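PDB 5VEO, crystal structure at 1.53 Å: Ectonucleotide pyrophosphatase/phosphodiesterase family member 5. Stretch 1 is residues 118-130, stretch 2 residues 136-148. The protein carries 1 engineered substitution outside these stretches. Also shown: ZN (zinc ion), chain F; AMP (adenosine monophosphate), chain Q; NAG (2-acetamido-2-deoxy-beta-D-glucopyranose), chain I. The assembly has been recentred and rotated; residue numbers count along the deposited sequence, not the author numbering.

Stretch 1 118-130: HASGAAMWPGADV
Stretch 2 (136-148) FPTYYLPYNESVS

The two stretches run parallel, and their register is fixed by two bridges: G121 with Y139 (CA to CA 4.6 Å) and A122 with Y140 (CA to CA 4.7 Å). Extended backbone, phi/psi -136/144 at G121 and -126/137 at Y139, lets the hydrogen bonds alternate: Y139 N donates to S120 O at 3.0 Å, A122 N to Y139 O at 3.0 Å, and L141 N to A122 O at 3.2 Å. One residue earlier a side chain takes over, S120 N donating to T138 OG1 at 3.2 Å, with T138 chi1 at m.

M124, which covers the most surface, lies just past the strand, where phi/psi of 79/14 breaks the extended run. Its CA-to-CB bond points sideways, but chi angles m, m, t (-51°, -52°, -170°) carry the end of the side chain to stretch 2. There CE lies 3.9 Å from L141 CB and 3.6 Å from V147 CG2, apolar contacts, while SD accepts a weak hydrogen bond from N144 N at 3.5 Å. SD also sits 5.0 Å from the Y143 ring centroid, oblique at 48° off the normal. Water 1 accepts from M124 N at 2.8 Å and donates to L141 O at 2.6 Å, bridging the backbones where direct pairing has ended.

D129 is second in area. Overlapping turns, type II from W125 to A128 and type I from G127 to V130, bring it back beside stretch 2. With chi1 at p (60°), its OD2 accepts a hydrogen bond from Y143 N at 2.9 Å, with an N-H...acceptor angle of 160°, while D129 CB lies 3.7 Å from Y140 CD1.

Y143, chi1 t, connects this packing to the ligand: AMP C5 lies over one ring face, and AMP O2' donates to Y143 OH at 2.9 Å. Nearby, E145 OE2 binds zinc at 2.1 Å, and N144 ND2 is bonded to NAG C1 at 1.4 Å.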

ATOM      1  N   HIS A 118     -22.000  12.132   3.399  1.00 20.34           N
ATOM      2  CA  HIS A 118     -20.939  12.916   2.789  1.00 17.35           C
ATOM      3  C   HIS A 118     -20.608  12.356   1.403  1.00 18.26           C
ATOM      4  O   HIS A 118     -21.150  11.336   0.966  1.00 23.42           O
ATOM      5  CB  HIS A 118     -19.687  12.922   3.684  1.00 20.35           C
ATOM      6  CG  HIS A 118     -19.963  13.252   5.120  1.00 23.10           C
ATOM      7  ND1 HIS A 118     -20.303  14.521   5.539  1.00 25.51           N
ATOM      8  CD2 HIS A 118     -19.934  12.484   6.235  1.00 20.56           C
ATOM      9  CE1 HIS A 118     -20.480  14.518   6.849  1.00 27.00           C
ATOM     10  NE2 HIS A 118     -20.263  13.294   7.297  1.00 24.84           N
ATOM     11  N   ALA A 119     -19.730  13.059   0.697  1.00 19.20           N
ATOM     12  CA  ALA A 119     -19.273  12.659  -0.629  1.00 18.78           C
ATOM     13  C   ALA A 119     -17.772  12.415  -0.575  1.00 15.28           C
ATOM     14  O   ALA A 119     -17.058  13.169   0.069  1.00 16.07           O
ATOM     15  CB  ALA A 119     -19.571  13.735  -1.678  1.00 19.88           C
ATOM     16  N   SER A 120     -17.313  11.377  -1.262  1.00 15.80           N
ATOM     17  CA  SER A 120     -15.890  11.047  -1.354  1.00 13.40           C
ATOM     18  C   SER A 120     -15.449  11.152  -2.802  1.00 15.58           C
ATOM     19  O   SER A 120     -16.247  10.956  -3.720  1.00 15.68           O
ATOM     20  CB  SER A 120     -15.596   9.624  -0.879  1.00 14.74           C
ATOM     21  OG  SER A 120     -16.282   9.267   0.301  1.00 16.30           O
ATOM     22  N   GLY A 121     -14.150  11.403  -3.002  1.00 13.46           N
ATOM     23  CA  GLY A 121     -13.581  11.450  -4.331  1.00 11.70           C
ATOM     24  C   GLY A 121     -12.260  10.711  -4.392  1.00 11.56           C
ATOM     25  O   GLY A 121     -11.496  10.755  -3.429  1.00 14.61           O
ATOM     26  N   ALA A 122     -11.995  10.041  -5.505  1.00 11.06           N
ATOM     27  CA  ALA A 122     -10.781   9.246  -5.646  1.00 12.17           C
ATOM     28  C   ALA A 122     -10.211   9.415  -7.039  1.00 10.59           C
ATOM     29  O   ALA A 122     -10.925   9.262  -8.041  1.00 12.25           O
ATOM     30  CB  ALA A 122     -11.052   7.773  -5.376  1.00 13.22           C
ATOM     31  N   ALA A 123      -8.923   9.728  -7.092  1.00 11.29           N
ATOM     32  CA  ALA A 123      -8.181   9.939  -8.326  1.00 12.23           C
ATOM     33  C   ALA A 123      -7.067   8.886  -8.377  1.00 11.60           C
ATOM     34  O   ALA A 123      -5.939   9.120  -7.930  1.00 10.33           O
ATOM     35  CB  ALA A 123      -7.658  11.338  -8.384  1.00 13.22           C
ATOM     36  N   MET A 124      -7.431   7.702  -8.869  1.00 10.65           N
ATOM     37  CA  MET A 124      -6.568   6.552  -9.188  1.00  9.88           C
ATOM     38  C   MET A 124      -6.163   5.738  -7.963  1.00  9.95           C
ATOM     39  O   MET A 124      -5.286   4.855  -8.076  1.00 11.28           O
ATOM     40  CB  MET A 124      -5.320   6.974  -9.966  1.00 10.73           C
ATOM     41  CG  MET A 124      -5.645   7.832 -11.187  1.00 11.20           C
ATOM     42  SD  MET A 124      -6.887   7.062 -12.239  1.00 13.13           S
ATOM     43  CE  MET A 124      -6.810   8.142 -13.676  1.00 14.34           C
ATOM     44  N   TRP A 125      -6.813   5.942  -6.828  1.00 10.49           N
ATOM     45  CA  TRP A 125      -6.521   5.166  -5.624  1.00  9.74           C
ATOM     46  C   TRP A 125      -6.888   3.696  -5.823  1.00 10.14           C
ATOM     47  O   TRP A 125      -7.992   3.396  -6.289  1.00 10.55           O
ATOM     48  CB  TRP A 125      -7.303   5.744  -4.448  1.00 11.13           C
ATOM     49  CG  TRP A 125      -6.988   5.098  -3.133  1.00 10.75           C
ATOM     50  CD1 TRP A 125      -7.542   3.974  -2.605  1.00 10.71           C
ATOM     51  CD2 TRP A 125      -6.038   5.568  -2.178  1.00  8.42           C
ATOM     52  NE1 TRP A 125      -6.983   3.702  -1.377  1.00 10.63           N
ATOM     53  CE2 TRP A 125      -6.067   4.681  -1.088  1.00 10.14           C
ATOM     54  CE3 TRP A 125      -5.174   6.659  -2.140  1.00  8.96           C
ATOM     55  CZ2 TRP A 125      -5.247   4.854   0.036  1.00  9.17           C
ATOM     56  CZ3 TRP A 125      -4.372   6.828  -1.034  1.00  9.80           C
ATOM     57  CH2 TRP A 125      -4.416   5.930   0.036  1.00 10.22           C
ATOM     58  N   PRO A 126      -6.019   2.757  -5.446  1.00 11.24           N
ATOM     59  CA  PRO A 126      -6.327   1.326  -5.610  1.00 13.05           C
ATOM     60  C   PRO A 126      -7.688   0.912  -5.057  1.00 11.79           C
ATOM     61  O   PRO A 126      -8.024   1.165  -3.898  1.00 14.44           O
ATOM     62  CB  PRO A 126      -5.179   0.653  -4.849  1.00 17.42           C
ATOM     63  CG  PRO A 126      -4.048   1.571  -5.084  1.00 15.17           C
ATOM     64  CD  PRO A 126      -4.633   2.954  -4.990  1.00 11.95           C
ATOM     65  N   GLY A 127      -8.472   0.240  -5.906  1.00 13.32           N
ATOM     66  CA  GLY A 127      -9.791  -0.227  -5.537  1.00 16.75           C
ATOM     67  C   GLY A 127     -10.902   0.799  -5.614  1.00 15.52           C
ATOM     68  O   GLY A 127     -12.077   0.424  -5.495  1.00 18.48           O
ATOM     69  N   ALA A 128     -10.586   2.082  -5.794  1.00 13.65           N
ATOM     70  CA  ALA A 128     -11.630   3.098  -5.780  1.00 15.22           C
ATOM     71  C   ALA A 128     -12.523   3.039  -7.018  1.00 16.21           C
ATOM     72  O   ALA A 128     -13.640   3.575  -6.989  1.00 18.59           O
ATOM     73  CB  ALA A 128     -11.001   4.486  -5.641  1.00 15.97           C
ATOM     74  N   ASP A 129     -12.076   2.402  -8.098  1.00 12.67           N
ATOM     75  CA  ASP A 129     -12.902   2.238  -9.287  1.00 12.37           C
ATOM     76  C   ASP A 129     -13.513   0.842  -9.361  1.00 11.94           C
ATOM     77  O   ASP A 129     -13.935   0.399 -10.442  1.00 16.86           O
ATOM     78  CB  ASP A 129     -12.105   2.587 -10.556  1.00 15.77           C
ATOM     79  CG  ASP A 129     -10.878   1.718 -10.770  1.00 16.76           C
ATOM     80  OD1 ASP A 129     -10.261   1.285  -9.781  1.00 18.26           O
ATOM     81  OD2 ASP A 129     -10.507   1.498 -11.950  1.00 15.23           O
ATOM     82  N   VAL A 130     -13.594   0.161  -8.222  1.00 15.00           N
ATOM     83  CA  VAL A 130     -14.182  -1.169  -8.103  1.00 15.47           C
ATOM     84  C   VAL A 130     -15.517  -1.035  -7.391  1.00 13.42           C
ATOM     85  O   VAL A 130     -15.625  -0.306  -6.404  1.00 14.01           O
ATOM     86  CB  VAL A 130     -13.256  -2.116  -7.315  1.00 14.69           C
ATOM     87  CG1 VAL A 130     -13.895  -3.503  -7.120  1.00 17.02           C
ATOM     88  CG2 VAL A 130     -11.904  -2.268  -7.996  1.00 15.18           C
ATOM     89  N   PHE A 136     -19.589   2.826  -5.173  1.00 16.80           N
ATOM     90  CA  PHE A 136     -18.359   3.486  -5.579  1.00 16.27           C
ATOM     91  C   PHE A 136     -18.187   4.734  -4.728  1.00 15.85           C
ATOM     92  O   PHE A 136     -19.149   5.210  -4.110  1.00 18.61           O
ATOM     93  CB  PHE A 136     -18.409   3.920  -7.055  1.00 18.82           C
ATOM     94  CG  PHE A 136     -18.430   2.789  -8.048  1.00 20.28           C
ATOM     95  CD1 PHE A 136     -17.251   2.223  -8.512  1.00 18.72           C
ATOM     96  CD2 PHE A 136     -19.626   2.333  -8.554  1.00 20.39           C
ATOM     97  CE1 PHE A 136     -17.277   1.199  -9.446  1.00 17.39           C
ATOM     98  CE2 PHE A 136     -19.660   1.308  -9.483  1.00 22.54           C
ATOM     99  CZ  PHE A 136     -18.493   0.742  -9.927  1.00 21.38           C
ATOM    100  N   PRO A 137     -16.987   5.316  -4.698  1.00 13.53           N
ATOM    101  CA  PRO A 137     -16.870   6.711  -4.257  1.00 13.48           C
ATOM    102  C   PRO A 137     -17.813   7.596  -5.068  1.00 15.56           C
ATOM    103  O   PRO A 137     -18.070   7.343  -6.247  1.00 16.95           O
ATOM    104  CB  PRO A 137     -15.399   7.050  -4.530  1.00 13.75           C
ATOM    105  CG  PRO A 137     -14.702   5.710  -4.642  1.00 12.89           C
ATOM    106  CD  PRO A 137     -15.736   4.839  -5.311  1.00 14.88           C
ATOM    107  N   THR A 138     -18.315   8.649  -4.425  1.00 15.06           N
ATOM    108  CA  THR A 138     -19.219   9.586  -5.105  1.00 15.44           C
ATOM    109  C   THR A 138     -18.651  10.038  -6.440  1.00 15.78           C
ATOM    110  O   THR A 138     -19.365  10.086  -7.454  1.00 16.41           O
ATOM    111  CB  THR A 138     -19.465  10.801  -4.225  1.00 14.75           C
ATOM    112  OG1 THR A 138     -19.806  10.363  -2.910  1.00 18.16           O
ATOM    113  CG2 THR A 138     -20.591  11.684  -4.826  1.00 18.08           C
ATOM    114  N   TYR A 139     -17.352  10.373  -6.453  1.00 14.85           N
ATOM    115  CA  TYR A 139     -16.615  10.720  -7.654  1.00 15.28           C
ATOM    116  C   TYR A 139     -15.376   9.847  -7.739  1.00 13.59           C
ATOM    117  O   TYR A 139     -14.667   9.684  -6.738  1.00 14.16           O
ATOM    118  CB  TYR A 139     -16.158  12.183  -7.659  1.00 15.84           C
ATOM    119  CG  TYR A 139     -17.222  13.243  -7.375  1.00 16.67           C
ATOM    120  CD1 TYR A 139     -18.018  13.729  -8.392  1.00 25.04           C
ATOM    121  CD2 TYR A 139     -17.386  13.779  -6.108  1.00 16.61           C
ATOM    122  CE1 TYR A 139     -18.962  14.702  -8.158  1.00 26.18           C
ATOM    123  CE2 TYR A 139     -18.341  14.767  -5.855  1.00 18.97           C
ATOM    124  CZ  TYR A 139     -19.118  15.221  -6.892  1.00 22.31           C
ATOM    125  OH  TYR A 139     -20.071  16.205  -6.659  1.00 27.52           O
ATOM    126  N   TYR A 140     -15.082   9.333  -8.928  1.00 13.75           N
ATOM    127  CA  TYR A 140     -13.854   8.561  -9.101  1.00 13.02           C
ATOM    128  C   TYR A 140     -13.450   8.559 -10.567  1.00 12.24           C
ATOM    129  O   TYR A 140     -14.266   8.802 -11.469  1.00 15.69           O
ATOM    130  CB  TYR A 140     -14.007   7.122  -8.588  1.00 13.10           C
ATOM    131  CG  TYR A 140     -14.927   6.269  -9.417  1.00 12.98           C
ATOM    132  CD1 TYR A 140     -14.438   5.501 -10.460  1.00 14.12           C
ATOM    133  CD2 TYR A 140     -16.291   6.230  -9.156  1.00 16.56           C
ATOM    134  CE1 TYR A 140     -15.296   4.716 -11.244  1.00 16.49           C
ATOM    135  CE2 TYR A 140     -17.157   5.455  -9.938  1.00 17.59           C
ATOM    136  CZ  TYR A 140     -16.648   4.698 -10.968  1.00 17.14           C
ATOM    137  OH  TYR A 140     -17.504   3.934 -11.739  1.00 22.99           O
ATOM    138  N   LEU A 141     -12.198   8.269 -10.792  1.00 13.83           N
ATOM    139  CA  LEU A 141     -11.652   8.087 -12.131  1.00 12.68           C
ATOM    140  C   LEU A 141     -11.415   6.611 -12.424  1.00 12.74           C
ATOM    141  O   LEU A 141     -10.813   5.910 -11.601  1.00 15.16           O
ATOM    142  CB  LEU A 141     -10.336   8.846 -12.288  1.00 14.45           C
ATOM    143  CG  LEU A 141     -10.316  10.327 -11.874  1.00 15.19           C
ATOM    144  CD1 LEU A 141      -8.931  10.947 -12.088  1.00 16.40           C
ATOM    145  CD2 LEU A 141     -11.396  11.124 -12.616  1.00 17.74           C
ATOM    146  N   PRO A 142     -11.837   6.090 -13.573  1.00 14.47           N
ATOM    147  CA  PRO A 142     -11.356   4.769 -13.998  1.00 13.42           C
ATOM    148  C   PRO A 142      -9.836   4.733 -14.009  1.00 11.86           C
ATOM    149  O   PRO A 142      -9.187   5.662 -14.482  1.00 14.60           O
ATOM    150  CB  PRO A 142     -11.939   4.629 -15.409  1.00 18.97           C
ATOM    151  CG  PRO A 142     -13.121   5.531 -15.397  1.00 21.49           C
ATOM    152  CD  PRO A 142     -12.660   6.714 -14.613  1.00 16.62           C
ATOM    153  N   TYR A 143      -9.251   3.673 -13.453  1.00 12.02           N
ATOM    154  CA  TYR A 143      -7.799   3.670 -13.320  1.00 12.33           C
ATOM    155  C   TYR A 143      -7.133   3.784 -14.687  1.00 12.32           C
ATOM    156  O   TYR A 143      -7.441   3.033 -15.626  1.00 13.39           O
ATOM    157  CB  TYR A 143      -7.273   2.418 -12.614  1.00 12.53           C
ATOM    158  CG  TYR A 143      -5.772   2.536 -12.440  1.00 10.80           C
ATOM    159  CD1 TYR A 143      -4.895   1.885 -13.286  1.00 12.47           C
ATOM    160  CD2 TYR A 143      -5.243   3.395 -11.484  1.00 11.71           C
ATOM    161  CE1 TYR A 143      -3.522   2.022 -13.148  1.00 11.89           C
ATOM    162  CE2 TYR A 143      -3.867   3.548 -11.337  1.00  9.29           C
ATOM    163  CZ  TYR A 143      -3.009   2.878 -12.201  1.00  9.25           C
ATOM    164  OH  TYR A 143      -1.642   3.024 -12.051  1.00 11.39           O
ATOM    165  N   ASN A 144      -6.185   4.711 -14.780  1.00 12.22           N
ATOM    166  CA  ASN A 144      -5.434   4.906 -16.012  1.00 12.59           C
ATOM    167  C   ASN A 144      -4.108   5.547 -15.631  1.00 11.78           C
ATOM    168  O   ASN A 144      -4.061   6.731 -15.286  1.00 12.01           O
ATOM    169  CB  ASN A 144      -6.220   5.762 -17.001  1.00 14.31           C
ATOM    170  CG  ASN A 144      -5.546   5.842 -18.347  1.00 17.45           C
ATOM    171  OD1 ASN A 144      -4.319   5.852 -18.430  1.00 15.19           O
ATOM    172  ND2 ASN A 144      -6.339   5.896 -19.416  1.00 20.49           N
ATOM    173  N   GLU A 145      -3.041   4.757 -15.696  1.00 13.75           N
ATOM    174  CA  GLU A 145      -1.721   5.215 -15.280  1.00 15.02           C
ATOM    175  C   GLU A 145      -1.204   6.370 -16.129  1.00 12.97           C
ATOM    176  O   GLU A 145      -0.310   7.106 -15.682  1.00 16.43           O
ATOM    177  CB  GLU A 145      -0.761   4.023 -15.330  1.00 18.99           C
ATOM    178  CG  GLU A 145       0.599   4.310 -14.794  1.00 28.03           C
ATOM    179  CD  GLU A 145       1.373   3.041 -14.528  1.00 36.20           C
ATOM    180  OE1 GLU A 145       1.027   2.009 -15.141  1.00 39.14           O
ATOM    181  OE2 GLU A 145       2.302   3.060 -13.689  1.00 36.72           O
ATOM    182  N   SER A 146      -1.738   6.540 -17.350  1.00 15.34           N
ATOM    183  CA  SER A 146      -1.292   7.596 -18.255  1.00 16.20           C
ATOM    184  C   SER A 146      -1.812   8.974 -17.888  1.00 13.70           C
ATOM    185  O   SER A 146      -1.343   9.963 -18.463  1.00 21.03           O
ATOM    186  CB  SER A 146      -1.728   7.280 -19.683  1.00 22.23           C
ATOM    187  OG  SER A 146      -1.155   6.055 -20.099  1.00 25.36           O
ATOM    188  N   VAL A 147      -2.786   9.070 -16.991  1.00 15.04           N
ATOM    189  CA  VAL A 147      -3.314  10.373 -16.618  1.00 12.54           C
ATOM    190  C   VAL A 147      -2.273  11.086 -15.771  1.00 11.63           C
ATOM    191  O   VAL A 147      -1.744  10.524 -14.800  1.00 13.72           O
ATOM    192  CB  VAL A 147      -4.649  10.227 -15.874  1.00 14.33           C
ATOM    193  CG1 VAL A 147      -5.128  11.565 -15.371  1.00 13.16           C
ATOM    194  CG2 VAL A 147      -5.701   9.613 -16.785  1.00 16.04           C
ATOM    195  N   SER A 148      -1.960  12.318 -16.151  1.00 13.35           N
ATOM    196  CA  SER A 148      -0.902  13.073 -15.508  1.00 14.44           C
ATOM    197  C   SER A 148      -1.250  13.356 -14.048  1.00 10.45           C
ATOM    198  O   SER A 148      -2.421  13.392 -13.641  1.00 11.58           O
ATOM    199  CB  SER A 148      -0.679  14.392 -16.242  1.00 15.24           C
ATOM    200  OG  SER A 148      -1.774  15.254 -16.006  1.00 16.34           O
TER
HETATM  201 ZN    ZN F 503       3.257   1.471 -12.724  0.54 34.53          ZN
HETATM  202  P   AMP Q 524       3.139  -2.349  -6.130  1.00  7.97           P
HETATM  203  O1P AMP Q 524       2.708  -3.496  -5.266  1.00  9.16           O
HETATM  204  O2P AMP Q 524       4.417  -2.677  -6.911  1.00  7.94           O
HETATM  205  O3P AMP Q 524       3.296  -1.042  -5.359  1.00  8.37           O
HETATM  206  O5' AMP Q 524       1.997  -2.076  -7.219  1.00 10.53           O
HETATM  207  C5' AMP Q 524       1.890  -0.768  -7.800  1.00 11.55           C
HETATM  208  C4' AMP Q 524       1.471  -0.779  -9.243  1.00 10.46           C
HETATM  209  O4' AMP Q 524       0.080  -1.064  -9.306  1.00 15.30           O
HETATM  210  C3' AMP Q 524       1.638   0.577  -9.932  1.00 12.73           C
HETATM  211  O3' AMP Q 524       2.723   0.545 -10.832  1.00 20.69           O
HETATM  212  C2' AMP Q 524       0.327   0.797 -10.693  1.00 14.89           C
HETATM  213  O2' AMP Q 524       0.473   1.111 -12.051  1.00 22.33           O
HETATM  214  C1' AMP Q 524      -0.414  -0.511 -10.500  1.00 16.30           C
HETATM  215  N9  AMP Q 524      -1.844  -0.341 -10.369  1.00 15.95           N
HETATM  216  C8  AMP Q 524      -2.511   0.301  -9.394  1.00 16.93           C
HETATM  217  N7  AMP Q 524      -3.845   0.216  -9.620  1.00 15.49           N
HETATM  218  C5  AMP Q 524      -3.994  -0.505 -10.763  1.00 15.19           C
HETATM  219  C6  AMP Q 524      -5.125  -0.988 -11.582  1.00 16.24           C
HETATM  220  N6  AMP Q 524      -6.387  -0.705 -11.214  1.00 17.62           N
HETATM  221  N1  AMP Q 524      -4.859  -1.707 -12.687  1.00 17.15           N
HETATM  222  C2  AMP Q 524      -3.608  -2.009 -13.077  1.00 21.77           C
HETATM  223  N3  AMP Q 524      -2.523  -1.619 -12.387  1.00 19.39           N
HETATM  224  C4  AMP Q 524      -2.678  -0.865 -11.252  1.00 15.36           C
HETATM  225  C1  NAG I 511      -5.769   5.958 -20.733  1.00 25.00           C
HETATM  226  C2  NAG I 511      -6.620   5.197 -21.741  1.00 30.27           C
HETATM  227  C3  NAG I 511      -5.891   5.130 -23.060  1.00 34.72           C
HETATM  228  C4  NAG I 511      -5.603   6.534 -23.567  1.00 38.49           C
HETATM  229  C5  NAG I 511      -4.931   7.435 -22.523  1.00 37.35           C
HETATM  230  C6  NAG I 511      -5.035   8.886 -22.953  1.00 37.31           C
HETATM  231  C7  NAG I 511      -8.155   3.311 -21.369  1.00 36.41           C
HETATM  232  C8  NAG I 511      -8.294   1.913 -20.839  1.00 38.34           C
HETATM  233  N2  NAG I 511      -6.938   3.857 -21.272  1.00 31.99           N
HETATM  234  O3  NAG I 511      -6.708   4.457 -24.011  1.00 36.43           O
HETATM  235  O4  NAG I 511      -4.745   6.452 -24.697  1.00 47.34           O
HETATM  236  O5  NAG I 511      -5.538   7.321 -21.215  1.00 35.77           O
HETATM  237  O6  NAG I 511      -5.017   9.814 -21.878  1.00 49.67           O
HETATM  238  O7  NAG I 511      -9.103   3.915 -21.864  1.00 38.65           O
HETATM  239  O   HOH W   1      -9.908   6.376  -9.202  1.00 14.07           O
HETATM  240  O   HOH W   2       3.234  -0.616 -13.823  1.00 53.93           O
HETATM  241  O   HOH W   3       3.024   0.821 -15.103  1.00 36.29           O
HETATM  242  O   HOH W   4       4.285   2.553 -14.572  1.00 52.83           O